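Local atomic coordinates of packaging enzyme P4 (Pseudomonas phage phi6, PDB entry 4BLO), a protein that hydrolyses nucleoside triphosphates as a hexameric RecA-like motor and probably uses that energy to package RNA into the viral procapsid. Residues M248-A254 / R264-R268; Y118-T122 / I216-T221. All coordinates share one frame; numbering follows the deposited sequence.

Interaction 1: M248-A254 / R264-R268; sequences MASTVGA and RTMFR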
loop_
_atom_site.group_PDB
_atom_site.type_symbol
_atom_site.label_atom_id
_atom_site.label_comp_id
_atom_site.label_asym_id
_atom_site.label_seq_id
_atom_site.Cartn_x
_atom_site.Cartn_y
_atom_site.Cartn_z
ATOM N N MET L 248 21.396 -9.478 16.599
ATOM C CA MET L 248 22.312 -10.404 17.265
ATOM C C MET L 248 22.112 -11.848 16.754
ATOM O O MET L 248 23.084 -12.577 16.589
ATOM C CB MET L 248 22.054 -10.344 18.767
ATOM C CG MET L 248 23.067 -9.574 19.566
ATOM S SD MET L 248 22.320 -9.456 21.210
ATOM C CE MET L 248 23.742 -9.281 22.239
ATOM N N ALA L 249 20.853 -12.240 16.489
ATOM C CA ALA L 249 20.430 -13.555 15.986
ATOM C C ALA L 249 20.656 -13.703 14.460
ATOM O O ALA L 249 20.450 -14.791 13.912
ATOM C CB ALA L 249 18.959 -13.772 16.315
ATOM N N SER L 250 21.098 -12.613 13.790
ATOM C CA SER L 250 21.317 -12.560 12.348
ATOM C C SER L 250 22.781 -12.285 11.945
ATOM O O SER L 250 23.078 -12.302 10.747
ATOM C CB SER L 250 20.416 -11.486 11.741
ATOM O OG SER L 250 19.054 -11.742 12.037
ATOM N N THR L 251 23.696 -12.027 12.909
ATOM C CA THR L 251 25.101 -11.759 12.577
ATOM C C THR L 251 26.070 -12.552 13.485
ATOM O O THR L 251 25.679 -12.981 14.577
ATOM C CB THR L 251 25.415 -10.244 12.671
ATOM O OG1 THR L 251 25.337 -9.817 14.037
ATOM C CG2 THR L 251 24.552 -9.373 11.735
ATOM N N VAL L 252 27.341 -12.718 13.029
ATOM C CA VAL L 252 28.458 -13.384 13.713
ATOM C C VAL L 252 28.980 -12.459 14.863
ATOM O O VAL L 252 29.572 -12.932 15.854
ATOM C CB VAL L 252 29.559 -13.733 12.651
ATOM C CG1 VAL L 252 30.923 -14.013 13.278
ATOM C CG2 VAL L 252 29.122 -14.909 11.777
ATOM N N GLY L 253 28.745 -11.155 14.686
ATOM C CA GLY L 253 29.130 -10.095 15.607
ATOM C C GLY L 253 28.138 -8.946 15.629
ATOM O O GLY L 253 27.550 -8.575 14.603
ATOM N N ALA L 254 27.922 -8.386 16.814
ATOM C CA ALA L 254 27.026 -7.251 16.975
ATOM C C ALA L 254 27.516 -6.387 18.116
ATOM O O ALA L 254 27.909 -6.900 19.165
ATOM C CB ALA L 254 25.595 -7.723 17.217
ATOM N N ARG L 264 26.330 -2.616 24.333
ATOM C CA ARG L 264 26.208 -4.079 24.256
ATOM C C ARG L 264 27.034 -4.701 23.115
ATOM O O ARG L 264 27.190 -4.083 22.059
ATOM C CB ARG L 264 24.743 -4.495 24.080
ATOM C CG ARG L 264 23.967 -4.557 25.387
ATOM C CD ARG L 264 22.480 -4.714 25.160
ATOM N NE ARG L 264 22.107 -6.123 25.049
ATOM C CZ ARG L 264 20.861 -6.559 24.906
ATOM N NH1 ARG L 264 19.851 -5.700 24.850
ATOM N NH2 ARG L 264 20.614 -7.860 24.818
ATOM N N THR L 265 27.556 -5.937 23.332
ATOM C CA THR L 265 28.281 -6.705 22.316
ATOM C C THR L 265 27.905 -8.176 22.321
ATOM O O THR L 265 27.449 -8.721 23.325
ATOM C CB THR L 265 29.796 -6.586 22.405
ATOM O OG1 THR L 265 30.286 -7.031 23.674
ATOM C CG2 THR L 265 30.313 -5.228 21.976
ATOM N N MET L 266 28.120 -8.809 21.176
ATOM C CA MET L 266 27.907 -10.224 20.931
ATOM C C MET L 266 28.887 -10.649 19.864
ATOM O O MET L 266 28.924 -10.035 18.790
ATOM C CB MET L 266 26.455 -10.480 20.489
ATOM C CG MET L 266 26.075 -11.934 20.328
ATOM S SD MET L 266 26.830 -12.803 18.945
ATOM C CE MET L 266 26.249 -11.831 17.565
ATOM N N PHE L 267 29.654 -11.712 20.144
ATOM C CA PHE L 267 30.623 -12.274 19.211
ATOM C C PHE L 267 30.636 -13.783 19.323
ATOM O O PHE L 267 30.726 -14.337 20.427
ATOM C CB PHE L 267 32.040 -11.692 19.421
ATOM C CG PHE L 267 32.132 -10.185 19.302
ATOM C CD1 PHE L 267 31.999 -9.555 18.063
ATOM C CD2 PHE L 267 32.361 -9.391 20.424
ATOM C CE1 PHE L 267 32.095 -8.159 17.952
ATOM C CE2 PHE L 267 32.461 -7.993 20.308
ATOM C CZ PHE L 267 32.327 -7.390 19.074
ATOM N N ARG L 268 30.515 -14.439 18.161
ATOM C CA ARG L 268 30.546 -15.895 17.989
ATOM C C ARG L 268 31.990 -16.280 17.724
ATOM O O ARG L 268 32.466 -16.159 16.592
ATOM C CB ARG L 268 29.623 -16.333 16.840
ATOM C CG ARG L 268 28.165 -15.955 17.048
ATOM C CD ARG L 268 27.295 -16.331 15.877
ATOM N NE ARG L 268 26.041 -15.576 15.910
ATOM C CZ ARG L 268 24.903 -16.002 16.454
ATOM N NH1 ARG L 268 24.823 -17.218 16.982
ATOM N NH2 ARG L 268 23.829 -15.228 16.442
#
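Arg268 and the segment 248-252 meet at the open end of an antiparallel beta hairpin, strands 253-258 and 261-269, in the RecA-like sheet of this P-loop ATPase. Gly253 and Phe267 form a non-hydrogen-bonded pair, and Ala254 and Met266 the hydrogen-bonded pair beside it, bonded in both directions (Ala254 N to Met266 O and Met266 N to Ala254 O, 2.8 Å each). Ahead of Gly253 the chain still follows its partner, since Arg268 N donates to Val252 O.

The Arg268 side chain, extended from CG to NE, runs alongside the segment, with CD against Val252 CA and two carbonyls at the edge of its guanidinium. NE gives an almost straight bond to Thr251 O (2.9 Å, 169°), with the acceptor close to the guanidinium plane. NH2 reaches Met248 O on a lone pair at 2.8 Å, though more bent, at 131°. These two bonds fix the rotation of the guanidinium and tie the carbonyls of Met248 and Thr251 to strand 261-269; NH1 has a weak, long ion pair with Glu153 of a neighbouring subunit.

On the face that carries Ala254 and Met266, the two methionines slide past each other in opposite directions. Met248 is extended beyond CG, which lays its CE near CB of Met266. Met266 instead has CG anti to its backbone N (chi1 -175°) and then bends at chi2 and chi3, folding CE back to the carbonyl oxygens of Met248 and Thr251, where it also meets Ala254 CB. Arg264 NH1 forms a salt bridge with Glu241, and its side chain also touches a bound ADP. Thr251 OG1 donates to Gly253 O at 2.6 Å, from above the carbonyl plane.

Interaction 2: Y118-T122 / I216-T221; sequences YSGVT and ISNLFT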
loop_
_atom_site.group_PDB
_atom_site.type_symbol
_atom_site.label_atom_id
_atom_site.label_comp_id
_atom_site.label_asym_id
_atom_site.label_seq_id
_atom_site.Cartn_x
_atom_site.Cartn_y
_atom_site.Cartn_z
ATOM N N TYR L 118 34.621 -15.868 14.394
ATOM C CA TYR L 118 34.410 -16.616 13.160
ATOM C C TYR L 118 34.286 -15.641 12.001
ATOM O O TYR L 118 34.043 -14.454 12.226
ATOM C CB TYR L 118 33.167 -17.538 13.250
ATOM C CG TYR L 118 33.310 -18.705 14.209
ATOM C CD1 TYR L 118 34.485 -19.456 14.261
ATOM C CD2 TYR L 118 32.245 -19.112 15.005
ATOM C CE1 TYR L 118 34.619 -20.530 15.135
ATOM C CE2 TYR L 118 32.361 -20.206 15.868
ATOM C CZ TYR L 118 33.551 -20.908 15.935
ATOM O OH TYR L 118 33.675 -21.972 16.797
ATOM N N SER L 119 34.503 -16.114 10.771
ATOM C CA SER L 119 34.336 -15.274 9.588
ATOM C C SER L 119 32.845 -15.004 9.392
ATOM O O SER L 119 32.014 -15.880 9.659
ATOM C CB SER L 119 34.937 -15.948 8.361
ATOM O OG SER L 119 36.324 -16.174 8.545
ATOM N N GLY L 120 32.520 -13.779 9.002
ATOM C CA GLY L 120 31.143 -13.343 8.799
ATOM C C GLY L 120 31.012 -11.842 8.878
ATOM O O GLY L 120 31.958 -11.114 8.556
ATOM N N VAL L 121 29.849 -11.361 9.325
ATOM C CA VAL L 121 29.645 -9.924 9.452
ATOM C C VAL L 121 29.340 -9.552 10.913
ATOM O O VAL L 121 28.766 -10.335 11.676
ATOM C CB VAL L 121 28.612 -9.348 8.440
ATOM C CG1 VAL L 121 27.174 -9.428 8.946
ATOM C CG2 VAL L 121 28.972 -7.919 8.065
ATOM N N THR L 122 29.832 -8.378 11.294
ATOM C CA THR L 122 29.645 -7.752 12.592
ATOM C C THR L 122 28.833 -6.491 12.309
ATOM O O THR L 122 29.094 -5.828 11.302
ATOM C CB THR L 122 30.988 -7.537 13.277
ATOM O OG1 THR L 122 31.634 -8.810 13.423
ATOM C CG2 THR L 122 30.857 -6.843 14.631
ATOM N N ILE L 216 24.406 -11.816 4.044
ATOM C CA ILE L 216 25.671 -11.085 3.926
ATOM C C ILE L 216 26.717 -11.761 4.853
ATOM O O ILE L 216 27.834 -12.023 4.412
ATOM C CB ILE L 216 25.485 -9.572 4.210
ATOM C CG1 ILE L 216 24.792 -8.871 3.028
ATOM C CG2 ILE L 216 26.800 -8.901 4.540
ATOM C CD1 ILE L 216 24.115 -7.555 3.355
ATOM N N SER L 217 26.325 -12.100 6.102
ATOM C CA SER L 217 27.208 -12.750 7.072
ATOM C C SER L 217 27.732 -14.080 6.538
ATOM O O SER L 217 28.939 -14.308 6.574
ATOM C CB SER L 217 26.492 -12.956 8.403
ATOM O OG SER L 217 27.384 -13.388 9.417
ATOM N N ASN L 218 26.840 -14.929 5.994
ATOM C CA ASN L 218 27.209 -16.247 5.458
ATOM C C ASN L 218 28.090 -16.116 4.198
ATOM O O ASN L 218 29.001 -16.923 4.005
ATOM C CB ASN L 218 25.976 -17.102 5.194
ATOM C CG ASN L 218 25.188 -17.492 6.429
ATOM O OD1 ASN L 218 23.978 -17.752 6.360
ATOM N ND2 ASN L 218 25.845 -17.566 7.583
ATOM N N LEU L 219 27.859 -15.063 3.395
ATOM C CA LEU L 219 28.656 -14.742 2.212
ATOM C C LEU L 219 30.114 -14.488 2.645
ATOM O O LEU L 219 31.043 -14.986 2.013
ATOM C CB LEU L 219 28.044 -13.502 1.529
ATOM C CG LEU L 219 27.930 -13.454 0.000
ATOM C CD1 LEU L 219 27.261 -14.681 -0.576
ATOM C CD2 LEU L 219 27.165 -12.231 -0.433
ATOM N N PHE L 220 30.309 -13.789 3.776
ATOM C CA PHE L 220 31.637 -13.516 4.331
ATOM C C PHE L 220 32.208 -14.750 5.027
ATOM O O PHE L 220 33.424 -14.942 4.982
ATOM C CB PHE L 220 31.608 -12.325 5.295
ATOM C CG PHE L 220 31.235 -11.004 4.659
ATOM C CD1 PHE L 220 31.584 -10.720 3.344
ATOM C CD2 PHE L 220 30.576 -10.026 5.391
ATOM C CE1 PHE L 220 31.248 -9.494 2.762
ATOM C CE2 PHE L 220 30.254 -8.794 4.812
ATOM C CZ PHE L 220 30.591 -8.535 3.502
ATOM N N THR L 221 31.351 -15.592 5.655
ATOM C CA THR L 221 31.786 -16.822 6.335
ATOM C C THR L 221 32.362 -17.805 5.309
ATOM O O THR L 221 33.390 -18.426 5.564
ATOM C CB THR L 221 30.631 -17.454 7.130
ATOM O OG1 THR L 221 30.033 -16.457 7.967
ATOM C CG2 THR L 221 31.076 -18.651 7.968
#
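Val121 and Phe220 cross where the start of strand 120-126 lies against helix 208-222, a helix packed on the central sheet of the RecA-like fold. The axes of the short segments 120-122 and 216-221 approach to 5.6 Å at 130°, and the nearest CA atoms are those of Gly120 and Thr221, 4.3 Å apart. Gly120, with no side chain, lets the backbones come this close: its CA makes a CA-H...O contact with Ser217 O.

From CB outward, Phe220 passes from Gly120 to Val121. Its CB rests against Gly120 O at 3.5 Å. CG lies farther from that oxygen, while CD2 touches both Gly120 O and Val121 CB. CE2 then meets Val121 CG2 at 3.6 Å, and the valine CB and CG2 lie near the ring plane, at its edge. One ring face carries Ile216 O, offset toward the rim, and Cys174 and Ile175 of helix 167-179 also touch the side chain. The other branch of Val121, CG1, packs on CB of Ser217.

Two hydroxyls of the helix face the strand. A chi1 of -171° swings Ser217 OG away from its own N, toward the strand amide, and it accepts a hydrogen bond from Val121 N at 3.2 Å and 161°. Thr221 OG1 sits between two carbonyls, Ser119 O at 2.7 Å and Ser217 O of its own helix. Ser217 OG thus satisfies the buried Val121 N-H, while the single Thr221 proton can serve Ser119 O or Ser217 O but not both fully; the apolar Val121-Phe220 contact lies beside them.

In the fold
Strand 120-126 joins the two contacts, being the neighbour of 253-258 in the same sheet; their centres lie 11 Å apart. Two probable hydrogen bonds connect them: Gly253 N to Val121 O and Tyr118 N to Arg268 O, both 3.1 Å. Val252 also packs on Ser217, bringing segment 248-254 against helix 208-222. Their relation to nucleotide differs: the side chain of Arg264 in interaction 1 is about 3 Å from a bound ADP at the nearest atoms, whereas that of Ser217 in interaction 2 is about 14 Å away. Both contacts touch the second subunit, Val151 of which packs on Val252 and Ser217.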